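Local structure of sucrose 6(F)-phosphate phosphorylase (Thermoanaerobacterium thermosaccharolyticum DSM 571, 6S9V) at residues 31-35 / 78-84; 56-60 / 70-75; 461-465 / 477-482; 379-383 / 437-441; 149-155 / 174-178. The protein is a bacterial phosphorylase of the alpha-amylase family, built on an eight-stranded TIM barrel followed by a C-terminal antiparallel sheet. All blocks are in the same frame, centred on the assembly; numbering follows the deposited sequence.

Contact 1: residues 31-35 / 78-84; sequences GGNLK and FGTWYDI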
# COMPACT_ATOMS: atom_id res chain seq x y z
N GLY A 31 -0.42 14.38 14.25
CA GLY A 31 -0.67 14.90 15.57
C GLY A 31 -0.24 14.02 16.72
O GLY A 31 -0.19 14.50 17.86
N GLY A 32 0.07 12.75 16.47
CA GLY A 32 0.67 11.88 17.47
C GLY A 32 -0.14 10.66 17.85
O GLY A 32 0.44 9.69 18.36
N ASN A 33 -1.45 10.66 17.63
CA ASN A 33 -2.26 9.52 18.03
C ASN A 33 -3.60 9.57 17.30
O ASN A 33 -3.88 10.49 16.52
CB ASN A 33 -2.45 9.49 19.56
CG ASN A 33 -3.03 10.79 20.10
OD1 ASN A 33 -4.10 11.22 19.70
ND2 ASN A 33 -2.31 11.41 21.03
N LEU A 34 -4.44 8.56 17.56
CA LEU A 34 -5.70 8.44 16.83
C LEU A 34 -6.68 9.54 17.22
O LEU A 34 -7.54 9.92 16.42
CB LEU A 34 -6.33 7.07 17.09
CG LEU A 34 -5.58 5.88 16.50
CD1 LEU A 34 -6.22 4.57 16.93
CD2 LEU A 34 -5.52 5.97 14.98
N LYS A 35 -6.57 10.06 18.45
CA LYS A 35 -7.47 11.13 18.86
C LYS A 35 -7.15 12.43 18.13
O LYS A 35 -8.06 13.12 17.65
CB LYS A 35 -7.38 11.31 20.38
CG LYS A 35 -7.94 10.11 21.12
CD LYS A 35 -7.77 10.23 22.62
CE LYS A 35 -8.52 9.12 23.35
NZ LYS A 35 -10.00 9.20 23.17
N PHE A 78 -1.29 5.05 20.84
CA PHE A 78 -2.10 5.59 19.75
C PHE A 78 -3.57 5.75 20.12
O PHE A 78 -4.22 6.66 19.61
CB PHE A 78 -1.97 4.70 18.52
CG PHE A 78 -0.55 4.48 18.06
CD1 PHE A 78 0.42 5.42 18.32
CD2 PHE A 78 -0.19 3.33 17.38
CE1 PHE A 78 1.73 5.22 17.91
CE2 PHE A 78 1.12 3.13 16.97
CZ PHE A 78 2.08 4.08 17.24
N GLY A 79 -4.11 4.87 20.95
CA GLY A 79 -5.49 4.98 21.37
C GLY A 79 -6.08 3.60 21.66
O GLY A 79 -5.39 2.71 22.17
N THR A 80 -7.36 3.45 21.33
CA THR A 80 -8.09 2.24 21.63
C THR A 80 -8.91 1.83 20.41
O THR A 80 -9.09 2.60 19.46
CB THR A 80 -9.04 2.41 22.82
OG1 THR A 80 -10.16 3.20 22.42
CG2 THR A 80 -8.32 3.07 23.98
N TRP A 81 -9.41 0.60 20.45
CA TRP A 81 -10.28 0.12 19.39
C TRP A 81 -11.52 1.00 19.24
O TRP A 81 -12.09 1.08 18.15
CB TRP A 81 -10.69 -1.32 19.69
CG TRP A 81 -9.87 -2.36 18.98
CD1 TRP A 81 -9.13 -3.34 19.55
CD2 TRP A 81 -9.72 -2.50 17.56
NE1 TRP A 81 -8.54 -4.11 18.57
CE2 TRP A 81 -8.88 -3.60 17.34
CE3 TRP A 81 -10.22 -1.80 16.46
CZ2 TRP A 81 -8.52 -4.03 16.07
CZ3 TRP A 81 -9.88 -2.23 15.19
CH2 TRP A 81 -9.02 -3.33 15.01
N TYR A 82 -11.95 1.66 20.32
CA TYR A 82 -13.11 2.54 20.22
C TYR A 82 -12.80 3.81 19.44
O TYR A 82 -13.71 4.40 18.84
CB TYR A 82 -13.63 2.86 21.62
CG TYR A 82 -14.15 1.60 22.27
CD1 TYR A 82 -15.43 1.14 21.99
CD2 TYR A 82 -13.35 0.85 23.11
CE1 TYR A 82 -15.90 -0.02 22.56
CE2 TYR A 82 -13.81 -0.31 23.69
CZ TYR A 82 -15.09 -0.74 23.41
OH TYR A 82 -15.56 -1.90 23.99
N ASP A 83 -11.54 4.26 19.43
CA ASP A 83 -11.15 5.34 18.53
C ASP A 83 -11.35 4.95 17.07
O ASP A 83 -11.76 5.78 16.24
CB ASP A 83 -9.70 5.74 18.78
CG ASP A 83 -9.48 6.33 20.17
OD1 ASP A 83 -10.40 7.01 20.68
OD2 ASP A 83 -8.41 6.08 20.75
N ILE A 84 -11.05 3.69 16.73
CA ILE A 84 -11.26 3.19 15.37
C ILE A 84 -12.76 3.11 15.07
O ILE A 84 -13.22 3.49 13.98
CB ILE A 84 -10.59 1.82 15.20
CG1 ILE A 84 -9.10 1.88 15.52
CG2 ILE A 84 -10.83 1.26 13.80
CD1 ILE A 84 -8.28 2.54 14.48

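Contact 2: residues 56-60 / 70-75; sequences PPFPS and TYSEIE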
# COMPACT_ATOMS: atom_id res chain seq x y z
N PRO A 56 -0.53 0.05 10.37
CA PRO A 56 -0.76 -0.86 11.52
C PRO A 56 -0.71 -0.15 12.86
O PRO A 56 0.34 0.36 13.27
CB PRO A 56 0.38 -1.88 11.39
CG PRO A 56 0.62 -1.95 9.91
CD PRO A 56 0.39 -0.55 9.38
N PRO A 57 -1.84 -0.10 13.58
CA PRO A 57 -1.90 0.56 14.89
C PRO A 57 -1.85 -0.39 16.08
O PRO A 57 -2.16 0.05 17.20
CB PRO A 57 -3.26 1.25 14.83
CG PRO A 57 -4.12 0.24 14.09
CD PRO A 57 -3.20 -0.39 13.06
N PHE A 58 -1.50 -1.66 15.88
CA PHE A 58 -1.46 -2.63 16.97
C PHE A 58 -0.10 -2.59 17.66
O PHE A 58 0.89 -2.14 17.07
CB PHE A 58 -1.77 -4.02 16.42
CG PHE A 58 -2.81 -3.99 15.35
CD1 PHE A 58 -4.14 -3.75 15.66
CD2 PHE A 58 -2.47 -4.14 14.01
CE1 PHE A 58 -5.09 -3.69 14.68
CE2 PHE A 58 -3.43 -4.08 13.03
CZ PHE A 58 -4.74 -3.84 13.36
N PRO A 59 -0.02 -3.03 18.91
CA PRO A 59 1.30 -3.13 19.56
C PRO A 59 2.23 -3.94 18.69
O PRO A 59 1.87 -5.01 18.19
CB PRO A 59 1.00 -3.84 20.89
CG PRO A 59 -0.47 -3.69 21.10
CD PRO A 59 -1.09 -3.62 19.74
N SER A 60 3.44 -3.42 18.49
CA SER A 60 4.36 -3.99 17.52
C SER A 60 5.79 -3.88 18.04
O SER A 60 6.15 -2.92 18.72
CB SER A 60 4.23 -3.28 16.17
OG SER A 60 5.21 -3.68 15.24
N THR A 70 -0.24 -8.38 18.95
CA THR A 70 -1.62 -8.82 19.14
C THR A 70 -2.50 -7.87 18.34
O THR A 70 -2.14 -6.70 18.13
CB THR A 70 -2.03 -8.82 20.62
OG1 THR A 70 -3.41 -9.20 20.73
CG2 THR A 70 -1.85 -7.45 21.24
N TYR A 71 -3.65 -8.37 17.90
CA TYR A 71 -4.67 -7.55 17.28
C TYR A 71 -5.84 -7.25 18.22
O TYR A 71 -6.78 -6.55 17.82
CB TYR A 71 -5.22 -8.21 16.02
CG TYR A 71 -4.22 -8.43 14.91
CD1 TYR A 71 -3.45 -9.58 14.86
CD2 TYR A 71 -4.07 -7.50 13.89
CE1 TYR A 71 -2.56 -9.80 13.83
CE2 TYR A 71 -3.16 -7.70 12.86
CZ TYR A 71 -2.41 -8.85 12.84
OH TYR A 71 -1.52 -9.06 11.80
N SER A 72 -5.81 -7.78 19.44
CA SER A 72 -6.94 -7.63 20.35
C SER A 72 -6.96 -6.27 21.03
O SER A 72 -7.92 -5.97 21.75
CB SER A 72 -6.92 -8.75 21.39
OG SER A 72 -5.73 -8.70 22.16
N GLU A 73 -5.94 -5.45 20.83
CA GLU A 73 -5.96 -4.08 21.32
C GLU A 73 -5.20 -3.19 20.35
O GLU A 73 -4.35 -3.65 19.58
CB GLU A 73 -5.35 -3.95 22.72
CG GLU A 73 -3.88 -4.26 22.77
CD GLU A 73 -3.19 -3.80 24.05
OE1 GLU A 73 -3.88 -3.51 25.06
OE2 GLU A 73 -1.95 -3.73 24.04
N ILE A 74 -5.54 -1.92 20.39
CA ILE A 74 -4.76 -0.89 19.71
C ILE A 74 -3.58 -0.52 20.61
O ILE A 74 -3.70 -0.51 21.84
CB ILE A 74 -5.65 0.32 19.39
CG1 ILE A 74 -6.77 -0.08 18.42
CG2 ILE A 74 -4.81 1.48 18.86
CD1 ILE A 74 -6.30 -0.70 17.12
N GLU A 75 -2.44 -0.23 19.99
CA GLU A 75 -1.28 0.26 20.73
C GLU A 75 -1.70 1.44 21.61
O GLU A 75 -2.16 2.46 21.09
CB GLU A 75 -0.19 0.66 19.75
CG GLU A 75 0.92 1.56 20.31
CD GLU A 75 1.54 1.01 21.58
OE1 GLU A 75 1.75 -0.22 21.66
OE2 GLU A 75 1.81 1.82 22.49

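Contact 3: residues 461-465 / 477-482; sequences KDEIR and LFIDLK. With SO4 (sulfate ion), chain G.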
# COMPACT_ATOMS: atom_id res chain seq x y z
N LYS A 461 0.67 14.31 -28.19
CA LYS A 461 1.52 13.57 -27.27
C LYS A 461 1.83 14.36 -26.01
O LYS A 461 1.97 13.77 -24.93
CB LYS A 461 2.84 13.21 -27.97
CG LYS A 461 3.72 12.25 -27.18
CD LYS A 461 5.03 11.95 -27.91
CE LYS A 461 5.94 13.18 -27.96
NZ LYS A 461 6.29 13.71 -26.61
N ASP A 462 1.94 15.68 -26.11
CA ASP A 462 2.21 16.52 -24.95
C ASP A 462 0.95 17.06 -24.31
O ASP A 462 0.98 18.11 -23.65
CB ASP A 462 3.16 17.66 -25.35
CG ASP A 462 2.61 18.55 -26.45
OD1 ASP A 462 1.44 18.37 -26.86
OD2 ASP A 462 3.36 19.43 -26.93
N GLU A 463 -0.17 16.34 -24.44
CA GLU A 463 -1.42 16.71 -23.79
C GLU A 463 -1.99 15.47 -23.11
O GLU A 463 -1.58 14.34 -23.39
CB GLU A 463 -2.43 17.27 -24.79
CG GLU A 463 -1.98 18.50 -25.54
CD GLU A 463 -2.94 18.89 -26.65
OE1 GLU A 463 -3.73 18.02 -27.10
OE2 GLU A 463 -2.92 20.05 -27.09
N ILE A 464 -2.94 15.70 -22.21
CA ILE A 464 -3.74 14.64 -21.60
C ILE A 464 -5.19 15.09 -21.64
O ILE A 464 -5.52 16.19 -21.19
CB ILE A 464 -3.30 14.35 -20.15
CG1 ILE A 464 -1.89 13.74 -20.14
CG2 ILE A 464 -4.30 13.43 -19.46
CD1 ILE A 464 -1.22 13.75 -18.79
N ARG A 465 -6.07 14.23 -22.18
CA ARG A 465 -7.49 14.55 -22.26
C ARG A 465 -8.28 13.32 -21.85
O ARG A 465 -8.30 12.33 -22.58
CB ARG A 465 -7.89 15.01 -23.66
CG ARG A 465 -7.28 16.34 -24.06
CD ARG A 465 -7.93 16.92 -25.33
NE ARG A 465 -9.18 17.61 -25.04
CZ ARG A 465 -9.85 18.36 -25.92
NH1 ARG A 465 -9.39 18.51 -27.15
NH2 ARG A 465 -10.99 18.95 -25.56
N LEU A 477 -10.86 16.47 -18.18
CA LEU A 477 -9.54 16.94 -17.78
C LEU A 477 -8.73 17.29 -19.01
O LEU A 477 -8.69 16.52 -19.98
CB LEU A 477 -8.83 15.85 -16.98
CG LEU A 477 -7.35 16.06 -16.65
CD1 LEU A 477 -7.19 17.22 -15.67
CD2 LEU A 477 -6.72 14.78 -16.10
N PHE A 478 -8.09 18.45 -18.99
CA PHE A 478 -7.11 18.79 -20.00
C PHE A 478 -5.84 19.23 -19.30
O PHE A 478 -5.88 20.14 -18.46
CB PHE A 478 -7.59 19.90 -20.94
CG PHE A 478 -6.59 20.27 -21.98
CD1 PHE A 478 -5.63 21.24 -21.73
CD2 PHE A 478 -6.57 19.61 -23.20
CE1 PHE A 478 -4.70 21.56 -22.69
CE2 PHE A 478 -5.63 19.95 -24.16
CZ PHE A 478 -4.69 20.91 -23.90
N ILE A 479 -4.72 18.60 -19.65
CA ILE A 479 -3.40 19.00 -19.15
C ILE A 479 -2.52 19.33 -20.34
O ILE A 479 -2.39 18.52 -21.28
CB ILE A 479 -2.74 17.91 -18.29
CG1 ILE A 479 -3.56 17.62 -17.03
CG2 ILE A 479 -1.30 18.35 -17.89
CD1 ILE A 479 -3.15 16.34 -16.30
N ASP A 480 -1.92 20.52 -20.33
CA ASP A 480 -0.85 20.89 -21.24
C ASP A 480 0.46 20.51 -20.55
O ASP A 480 0.87 21.16 -19.59
CB ASP A 480 -0.91 22.38 -21.56
CG ASP A 480 0.16 22.82 -22.54
OD1 ASP A 480 1.07 22.02 -22.85
OD2 ASP A 480 0.08 23.98 -23.01
N LEU A 481 1.10 19.43 -21.03
CA LEU A 481 2.33 18.96 -20.39
C LEU A 481 3.49 19.92 -20.60
O LEU A 481 4.52 19.78 -19.92
CB LEU A 481 2.70 17.57 -20.90
CG LEU A 481 1.72 16.46 -20.46
CD1 LEU A 481 2.06 15.18 -21.19
CD2 LEU A 481 1.75 16.27 -18.96
N LYS A 482 3.37 20.85 -21.54
CA LYS A 482 4.40 21.87 -21.70
C LYS A 482 4.46 22.79 -20.48
O LYS A 482 5.55 23.14 -20.01
CB LYS A 482 4.15 22.67 -22.98
CG LYS A 482 4.35 21.85 -24.26
CD LYS A 482 4.22 22.69 -25.54
CE LYS A 482 2.77 22.95 -25.92
NZ LYS A 482 2.66 23.70 -27.21
S SO4 G . 2.30 20.60 -30.06
O1 SO4 G . 2.89 19.29 -30.30
O2 SO4 G . 2.79 21.56 -31.05
O3 SO4 G . 0.85 20.49 -30.14
O4 SO4 G . 2.68 21.08 -28.73
O HOH W 1 0.66 20.80 -25.00
O HOH W 2 -10.20 17.35 -22.38

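Contact 4: residues 379-383 / 437-441; sequences RAIQF and LLKLI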
# COMPACT_ATOMS: atom_id res chain seq x y z
N ARG A 379 -1.94 14.55 -9.51
CA ARG A 379 -3.12 14.13 -8.76
C ARG A 379 -4.36 14.15 -9.64
O ARG A 379 -5.24 13.30 -9.49
CB ARG A 379 -3.32 15.05 -7.54
CG ARG A 379 -2.26 14.85 -6.45
CD ARG A 379 -2.47 13.56 -5.67
NE ARG A 379 -1.48 13.44 -4.61
CZ ARG A 379 -1.18 12.31 -3.97
NH1 ARG A 379 -1.80 11.17 -4.27
NH2 ARG A 379 -0.25 12.33 -3.03
N ALA A 380 -4.47 15.12 -10.56
CA ALA A 380 -5.60 15.12 -11.49
C ALA A 380 -5.60 13.85 -12.34
O ALA A 380 -6.64 13.20 -12.50
CB ALA A 380 -5.55 16.36 -12.38
N ILE A 381 -4.44 13.49 -12.89
CA ILE A 381 -4.32 12.24 -13.63
C ILE A 381 -4.76 11.07 -12.76
O ILE A 381 -5.55 10.21 -13.18
CB ILE A 381 -2.89 12.04 -14.14
CG1 ILE A 381 -2.51 13.10 -15.18
CG2 ILE A 381 -2.74 10.62 -14.71
CD1 ILE A 381 -1.01 13.17 -15.43
N GLN A 382 -4.25 11.01 -11.53
CA GLN A 382 -4.62 9.93 -10.62
C GLN A 382 -6.13 9.88 -10.42
O GLN A 382 -6.75 8.81 -10.52
CB GLN A 382 -3.93 10.11 -9.27
CG GLN A 382 -4.18 8.94 -8.32
CD GLN A 382 -4.03 9.30 -6.86
OE1 GLN A 382 -3.46 10.33 -6.50
NE2 GLN A 382 -4.52 8.41 -6.00
N PHE A 383 -6.75 11.03 -10.15
CA PHE A 383 -8.17 11.06 -9.82
C PHE A 383 -9.05 10.79 -11.03
O PHE A 383 -10.18 10.31 -10.88
CB PHE A 383 -8.54 12.40 -9.20
CG PHE A 383 -7.87 12.69 -7.87
CD1 PHE A 383 -7.20 11.70 -7.17
CD2 PHE A 383 -7.91 13.96 -7.33
CE1 PHE A 383 -6.58 11.97 -5.96
CE2 PHE A 383 -7.30 14.24 -6.11
CZ PHE A 383 -6.64 13.25 -5.43
N LEU A 437 -4.87 21.29 -3.81
CA LEU A 437 -5.11 19.86 -3.78
C LEU A 437 -6.42 19.52 -3.07
O LEU A 437 -7.15 18.62 -3.50
CB LEU A 437 -3.94 19.15 -3.10
CG LEU A 437 -4.04 17.63 -2.94
CD1 LEU A 437 -4.38 16.94 -4.26
CD2 LEU A 437 -2.72 17.09 -2.36
N LEU A 438 -6.72 20.22 -1.98
CA LEU A 438 -7.96 19.95 -1.26
C LEU A 438 -9.18 20.27 -2.13
O LEU A 438 -10.17 19.54 -2.10
CB LEU A 438 -8.00 20.75 0.04
CG LEU A 438 -6.95 20.34 1.09
CD1 LEU A 438 -7.04 21.20 2.33
CD2 LEU A 438 -7.11 18.87 1.47
N LYS A 439 -9.11 21.35 -2.91
CA LYS A 439 -10.21 21.69 -3.82
C LYS A 439 -10.38 20.62 -4.89
O LYS A 439 -11.51 20.23 -5.22
CB LYS A 439 -9.95 23.06 -4.45
CG LYS A 439 -11.12 23.58 -5.27
CD LYS A 439 -10.89 24.99 -5.78
CE LYS A 439 -12.02 25.43 -6.71
NZ LYS A 439 -11.81 26.81 -7.24
N LEU A 440 -9.27 20.13 -5.44
CA LEU A 440 -9.32 19.06 -6.42
C LEU A 440 -9.91 17.79 -5.82
O LEU A 440 -10.73 17.12 -6.45
CB LEU A 440 -7.93 18.78 -6.98
CG LEU A 440 -7.81 17.63 -7.99
CD1 LEU A 440 -8.60 17.96 -9.26
CD2 LEU A 440 -6.36 17.34 -8.31
N ILE A 441 -9.48 17.44 -4.60
CA ILE A 441 -10.02 16.25 -3.95
C ILE A 441 -11.53 16.37 -3.79
O ILE A 441 -12.28 15.44 -4.12
CB ILE A 441 -9.33 16.03 -2.59
CG1 ILE A 441 -7.89 15.55 -2.79
CG2 ILE A 441 -10.12 15.03 -1.77
CD1 ILE A 441 -7.06 15.57 -1.51

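Contact 5: residues 149-155 / 174-178; sequences RTLPYST and TDPSE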
# COMPACT_ATOMS: atom_id res chain seq x y z
N ARG A 149 16.06 -10.68 3.04
CA ARG A 149 17.13 -10.44 4.00
C ARG A 149 18.17 -11.52 3.73
O ARG A 149 17.95 -12.44 2.95
CB ARG A 149 16.62 -10.47 5.44
CG ARG A 149 16.27 -11.84 5.96
CD ARG A 149 15.29 -11.77 7.13
NE ARG A 149 15.91 -11.38 8.39
CZ ARG A 149 16.55 -12.20 9.21
NH1 ARG A 149 16.70 -13.48 8.91
NH2 ARG A 149 17.05 -11.74 10.35
N THR A 150 19.33 -11.39 4.38
CA THR A 150 20.47 -12.24 4.03
C THR A 150 20.11 -13.72 4.10
O THR A 150 20.46 -14.50 3.21
CB THR A 150 21.65 -11.93 4.95
OG1 THR A 150 21.94 -10.53 4.90
CG2 THR A 150 22.86 -12.71 4.50
N LEU A 151 19.44 -14.13 5.17
CA LEU A 151 18.95 -15.49 5.31
C LEU A 151 17.47 -15.45 5.66
O LEU A 151 17.06 -14.63 6.49
CB LEU A 151 19.70 -16.26 6.39
CG LEU A 151 21.18 -16.55 6.11
CD1 LEU A 151 21.83 -17.16 7.35
CD2 LEU A 151 21.33 -17.47 4.91
N PRO A 152 16.64 -16.32 5.06
CA PRO A 152 15.20 -16.25 5.31
C PRO A 152 14.76 -16.98 6.57
O PRO A 152 13.62 -17.43 6.66
CB PRO A 152 14.60 -16.91 4.05
CG PRO A 152 15.63 -17.96 3.70
CD PRO A 152 16.97 -17.33 4.03
N TYR A 153 15.65 -17.09 7.55
CA TYR A 153 15.33 -17.74 8.81
C TYR A 153 16.18 -17.13 9.91
O TYR A 153 17.16 -16.42 9.66
CB TYR A 153 15.53 -19.26 8.74
CG TYR A 153 16.88 -19.69 8.23
CD1 TYR A 153 17.98 -19.72 9.08
CD2 TYR A 153 17.06 -20.07 6.91
CE1 TYR A 153 19.22 -20.11 8.62
CE2 TYR A 153 18.29 -20.46 6.44
CZ TYR A 153 19.37 -20.48 7.30
OH TYR A 153 20.60 -20.87 6.83
N SER A 154 15.78 -17.43 11.15
CA SER A 154 16.43 -16.92 12.34
C SER A 154 16.53 -18.05 13.36
O SER A 154 15.69 -18.96 13.39
CB SER A 154 15.67 -15.74 12.95
OG SER A 154 15.67 -14.61 12.09
N THR A 155 17.55 -17.96 14.22
CA THR A 155 17.84 -18.98 15.22
C THR A 155 17.45 -18.47 16.61
O THR A 155 17.78 -17.34 16.98
CB THR A 155 19.32 -19.35 15.19
OG1 THR A 155 19.66 -19.80 13.87
CG2 THR A 155 19.63 -20.46 16.19
N THR A 174 16.84 -6.88 12.07
CA THR A 174 17.67 -7.43 13.13
C THR A 174 17.82 -8.94 12.92
O THR A 174 17.02 -9.58 12.24
CB THR A 174 17.08 -7.16 14.52
OG1 THR A 174 15.84 -7.87 14.68
CG2 THR A 174 16.82 -5.68 14.71
N ASP A 175 18.86 -9.49 13.54
CA ASP A 175 19.06 -10.93 13.59
C ASP A 175 19.26 -11.31 15.05
O ASP A 175 20.21 -10.82 15.69
CB ASP A 175 20.26 -11.37 12.74
CG ASP A 175 20.27 -12.87 12.50
OD1 ASP A 175 19.21 -13.43 12.15
OD2 ASP A 175 21.35 -13.49 12.67
N PRO A 176 18.40 -12.15 15.64
CA PRO A 176 17.21 -12.75 15.04
C PRO A 176 16.16 -11.71 14.70
O PRO A 176 16.16 -10.63 15.28
CB PRO A 176 16.71 -13.70 16.13
CG PRO A 176 17.22 -13.12 17.39
CD PRO A 176 18.56 -12.53 17.05
N SER A 177 15.27 -12.04 13.76
CA SER A 177 14.24 -11.12 13.34
C SER A 177 13.13 -11.02 14.38
O SER A 177 12.88 -11.95 15.14
CB SER A 177 13.62 -11.57 12.01
OG SER A 177 12.51 -10.76 11.69
N GLU A 178 12.48 -9.85 14.40
CA GLU A 178 11.28 -9.64 15.19
C GLU A 178 10.04 -10.23 14.55
O GLU A 178 9.01 -10.34 15.21
CB GLU A 178 11.04 -8.14 15.40
CG GLU A 178 12.09 -7.46 16.27
CD GLU A 178 12.03 -7.87 17.73
OE1 GLU A 178 10.92 -8.20 18.21
OE2 GLU A 178 13.09 -7.83 18.39
O HOH W 3 19.56 -15.88 10.47
O HOH W 4 19.36 -15.65 14.04

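Contact 1: residues 31-35 / 78-84
Gly31 and Gly32 lead into the first barrel helix, 34-44. Both have positive phi, and a side chain on either would press against the carbonyl oxygen of the preceding residue. Asn33 is the N-cap of the helix; its OD1 accepts from Thr36 N. Asn33 CB is 3.3 Å from Phe78 O. That carbonyl accepts the one backbone hydrogen bond of the contact, from Leu34 N (2.8 Å to Phe78 O). Leu34 points at the other segment and is buried there. Its CG sits 4.3 Å from Phe78 CB, and its CD1 meets Ile84 CD1 at 3.8 Å. Ile54, on the second barrel strand, touches both Leu34 and Ile84. Lys35 NZ forms a salt bridge with Asp83 OD1 at 3.3 Å, in which the hydrogen bond is weak. Asp83 OD2 also accepts from Thr80 N (2.9 Å), while Thr80 OG1 accepts weakly from Asp83 N (3.5 Å). This is a capping box at the start of helix 81-88. Asp83 thus has two roles: it completes the capping box with Thr80 and pairs with Lys35 of the other helix. The chemistry joins the first two barrel helices by their N-terminal ends, with an apolar contact beside a salt bridge whose lysine is exposed.

Contact 2: residues 56-60 / 70-75
Thr70 OG1 and Ser72 OG are hydrogen-bonded at 2.8 Å. Thr70 O faces the other segment, 3.2 Å from Phe58 CB, and has no polar partner in the model. Tyr71 turns its ring edge to the face of Phe58. The centroids are 4.8 Å apart and the planes meet at 59°. Its hydroxyl is held by Met98 N, past the third barrel strand, and its backbone O accepts from Trp81 NE1. Glu73 O lies at the edge of the Phe58 ring, 3.9 Å from CD1, and touches Pro59 CD at 3.3 Å. Ile74 CD1 packs on Pro57 CG (3.8 Å) and on Phe58 CD1 (4.0 Å). Glu75 N then donates to Pro57 O at 2.8 Å. Glu75 OE2 accepts from Lys77 N, and a hexaethylene glycol lies about 3 Å from this side chain. Both segments belong to the long loop after the second barrel strand. Pro57 and Pro59 have no N-H to donate. Between these segments, side-chain packing and one backbone hydrogen bond make the contact.

Contact 3: residues 461-465 / 477-482
Ile464 and Ile479 form the apolar centre, paired across two antiparallel strands with their CB atoms 4.1 Å apart. Ile464 CD1 also meets Leu481 CD2 at 3.9 Å, and Ile464 CG2 lies 4.4 Å from Leu477 CD2. Ile381 of helix 372-384 covers Ile464 and Ile479. The two isoleucines are a hydrogen-bonded pair: Ile464 N donates to Ile479 O and Ile479 N to Ile464 O, both at 3.0 Å. Beyond the paired strands, Leu481 N donates to Asp462 O at 2.9 Å. Glu463 with Asp480 and Arg465 with Phe478 are non-hydrogen-bonded pairs, with side chains on the other face. There Arg465 CG lies 3.5 Å from Phe478 CD2. Water 2 joins the strands, accepting from Arg465 NE (2.9 Å) and donating to Leu477 O (3.0 Å). At the end of the pair, Asp480 OD1 accepts from Lys482 N (2.9 Å) in an Asx turn. Lys482 NZ donates to sulfate O4 at 3.0 Å, and Asp462 OD2 is 2.5 Å from the same O4. Arg460 is a further partner of this sulfate, which probably came from the crystallisation liquor. The result is a two-faced beta hairpin in the C-terminal sheet. Its isoleucine face is buried against a barrel helix, whereas the face with Glu463, Arg465, Phe478 and Asp480 is more exposed, and the open end, at Asp462 and Lys482, holds a sulfate.

Contact 4: residues 379-383 / 437-441
The Phe383 ring points its edge at Leu440 and overlaps Leu437 and Ile441 of segment 437-441. Its CD2 is 3.7 Å from Leu440 CG. Its CE2 is 3.6 Å from Ile441 CG1 and 4.4 Å from Leu437 CD1. About one turn before Phe383, Ala380 N and Arg379 CB meet Leu440 CD2, at 3.7 and 3.9 Å. The small Ala380 leaves room for this methyl group, 4.3 Å from Ala380 CB. Arg379 contributes the aliphatic part of its chain, with CG 3.7 Å from Leu437 CD1. Its polar end turns to other partners. NH1 donates to Gln382 OE1 at 2.9 Å, and NH2 forms a salt bridge with Asp307. The two segments meet by van der Waals packing, without a hydrogen bond between them. Their axes approach to 10.9 Å and run in nearly the same direction, 14° apart. The wide spacing suits the bulky leucines and phenylalanine that fill the gap. Strand 388-392 lies beneath, where Pro389 and Val391 touch Phe383. One helix precedes this eighth barrel strand and the other follows it. Near-parallel neighbouring helices packed outside a closed parallel sheet are characteristic of the TIM barrel, here at its last strand.

Contact 5: residues 149-155 / 174-178
Arg149 carries the main polar load. Its NH2 donates to Thr174 O at 2.9 Å and to Asp175 OD1 at 3.3 Å, the latter as part of a salt bridge. Its NH1 turns back to its own segment, donating to Leu151 O at 2.7 Å and weakly to Tyr153 O at 3.1 Å. NE donates to Gly172 O. One guanidinium therefore ties several backbone carbonyls together. A second link comes from Ser177 N, which donates to Ser154 OG at 3.1 Å; that hydroxyl is also hydrogen-bonded to Thr169. Two waters extend the network. Water 3 donates to Tyr153 O (2.6 Å) and Asp175 OD1 (3.0 Å). Water 4 accepts from Thr155 N (2.9 Å) and donates to Asp175 OD1 (2.9 Å). Packing is modest. Ser177 CB lies over one face of the guanidinium, 3.8 Å from Arg149 NH2, and Ser154 CB meets Pro176 CB at 3.9 Å. A cis peptide precedes Pro176. The contact lies in the long excursion between the third and fourth barrel strands, the place of domain B in alpha-amylase relatives. Here the start of strand 153-157, paired with strand 164-168, is fastened to the loop leading into strand 179-181.

In the fold
From the N terminus, contact 1 comes first. It closes the chain from the first barrel helix round to the second. Contact 2 opens and closes within that span, folding up the loop after the second strand. The two touch, as Trp81 reaches Tyr71 and Ile74. Contact 5 follows in series, in the excursion after the third strand. Its nearest atoms are about 7 Å from contact 2. Far along the chain, contact 4 spans the eighth strand and pairs the helices beside it. Contact 3 comes last, a hairpin of the C-terminal sheet. Ile381 and Ala380 of contact 4 pack on its Ile464, Leu477 and Ile479, joining sheet to barrel. None of the contacts cross.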